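PDB 3LM3: DUF3863 domain-containing protein from Parabacteroides distasonis, which is of unknown function but is probably a glycoside hydrolase or carbohydrate deacetylase. Local coordinates for residues A[166-171]-A[213-218]. Numbering follows the deposited sequence.
Sequences IHVAHA and VNLDGW
Val213 N donates to His167 O, Ala169 N to Val213 O and Leu215 N to Ala169 O, the parallel ladder that joins strands 168-172 and 213-216. Beyond Ala169 the backbone pairing weakens and side chains add to it. His170 ND1 donates to Leu215 O at 2.9 Å, and this acceptor lies in the imidazole plane. The first torsion sets CG anti to the backbone N (chi1 158°). His170 CE1 lies 3.4 Å from Gly217 CA; a side chain on Gly217 would collide with it. An alanine in place of His170 would probably cost Leu215 O its imidazole donor, leaving the weak bond from Ala171 N, and open a gap beside Gly217. Asn214, whose amide can both give and accept, sends ND2 to Ala171 O at 3.1 Å, approaching from above the carbonyl plane, while OD1 takes a weak bond from Ala171 N.

These are neighbouring strands of a three-stranded parallel sheet, consistent with the barrel-like fold of glycoside hydrolase and deacetylase relatives.

Branched apolar side chains fill one buried face: Val168 CG1 meets Leu215 CD1 at a tight 3.5 Å, with Val213 on the same face. On the other face, small Ala169 lets Leu157 and Leu160 of helix 154-163 pack close.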
# COMPACT_ATOMS: atom_id res chain seq x y z
N ILE A 166 1.40 -0.11 -19.05
CA ILE A 166 1.09 -0.69 -17.74
C ILE A 166 0.39 0.39 -16.96
O ILE A 166 0.89 1.50 -16.87
CB ILE A 166 2.34 -1.21 -17.03
CG1 ILE A 166 2.82 -2.48 -17.73
CG2 ILE A 166 2.04 -1.42 -15.52
CD1 ILE A 166 4.20 -2.95 -17.26
N HIS A 167 -0.80 0.08 -16.45
CA HIS A 167 -1.73 1.10 -15.97
C HIS A 167 -2.09 0.90 -14.49
O HIS A 167 -3.07 1.48 -14.03
CB HIS A 167 -2.99 1.16 -16.84
CG HIS A 167 -2.68 1.48 -18.26
ND1 HIS A 167 -2.45 2.77 -18.69
CD2 HIS A 167 -2.52 0.68 -19.34
CE1 HIS A 167 -2.19 2.75 -20.00
NE2 HIS A 167 -2.18 1.49 -20.40
N VAL A 168 -1.28 0.11 -13.78
CA VAL A 168 -1.43 -0.03 -12.33
C VAL A 168 -0.03 0.02 -11.72
O VAL A 168 0.91 -0.58 -12.26
CB VAL A 168 -2.10 -1.36 -11.97
CG1 VAL A 168 -2.28 -1.50 -10.41
CG2 VAL A 168 -3.41 -1.49 -12.71
N ALA A 169 0.12 0.70 -10.58
CA ALA A 169 1.34 0.56 -9.82
C ALA A 169 1.05 0.70 -8.34
O ALA A 169 0.25 1.55 -7.93
CB ALA A 169 2.43 1.58 -10.23
N HIS A 170 1.75 -0.09 -7.52
CA HIS A 170 1.85 0.22 -6.10
C HIS A 170 2.86 1.35 -6.00
O HIS A 170 4.06 1.12 -6.19
CB HIS A 170 2.25 -0.99 -5.27
CG HIS A 170 2.86 -0.65 -3.96
ND1 HIS A 170 2.28 0.20 -3.04
CD2 HIS A 170 4.06 -1.02 -3.43
CE1 HIS A 170 3.11 0.34 -2.01
NE2 HIS A 170 4.19 -0.38 -2.23
N ALA A 171 2.36 2.56 -5.77
CA ALA A 171 3.17 3.78 -5.64
C ALA A 171 2.59 4.69 -4.55
O ALA A 171 2.69 5.93 -4.61
CB ALA A 171 3.30 4.48 -7.01
N VAL A 213 -3.32 3.63 -12.24
CA VAL A 213 -3.98 3.54 -10.95
C VAL A 213 -2.90 3.39 -9.89
O VAL A 213 -2.05 2.49 -9.94
CB VAL A 213 -4.90 2.29 -10.90
CG1 VAL A 213 -5.63 2.22 -9.54
CG2 VAL A 213 -5.89 2.31 -12.04
N ASN A 214 -2.93 4.26 -8.89
CA ASN A 214 -1.94 4.25 -7.82
C ASN A 214 -2.51 3.53 -6.59
O ASN A 214 -3.50 3.97 -6.02
CB ASN A 214 -1.48 5.67 -7.47
CG ASN A 214 -0.22 5.68 -6.67
OD1 ASN A 214 0.28 4.62 -6.32
ND2 ASN A 214 0.35 6.87 -6.38
N LEU A 215 -1.88 2.43 -6.23
CA LEU A 215 -2.28 1.53 -5.16
C LEU A 215 -1.37 1.56 -3.95
O LEU A 215 -0.15 1.41 -4.04
CB LEU A 215 -2.31 0.07 -5.63
CG LEU A 215 -3.29 -0.23 -6.76
CD1 LEU A 215 -3.26 -1.74 -7.09
CD2 LEU A 215 -4.73 0.22 -6.40
N ASP A 216 -1.98 1.70 -2.78
CA ASP A 216 -1.37 1.38 -1.49
C ASP A 216 -0.82 -0.04 -1.44
O ASP A 216 -1.27 -0.92 -2.18
CB ASP A 216 -2.41 1.59 -0.39
CG ASP A 216 -1.82 1.72 1.01
OD1 ASP A 216 -0.58 1.96 1.19
OD2 ASP A 216 -2.62 1.54 1.97
N GLY A 217 0.12 -0.26 -0.52
CA GLY A 217 0.80 -1.54 -0.34
C GLY A 217 0.38 -2.37 0.87
O GLY A 217 0.37 -3.59 0.80
N TRP A 218 0.12 -1.69 2.01
CA TRP A 218 -0.28 -2.33 3.26
C TRP A 218 -1.44 -1.59 3.90
O TRP A 218 -1.31 -0.43 4.32
CB TRP A 218 0.85 -2.34 4.30
CG TRP A 218 2.14 -3.02 3.97
CD1 TRP A 218 2.53 -4.26 4.41
CD2 TRP A 218 3.22 -2.50 3.21
NE1 TRP A 218 3.79 -4.53 3.96
CE2 TRP A 218 4.25 -3.46 3.24
CE3 TRP A 218 3.43 -1.31 2.53
CZ2 TRP A 218 5.46 -3.28 2.58
CZ3 TRP A 218 4.65 -1.12 1.87
CH2 TRP A 218 5.64 -2.12 1.90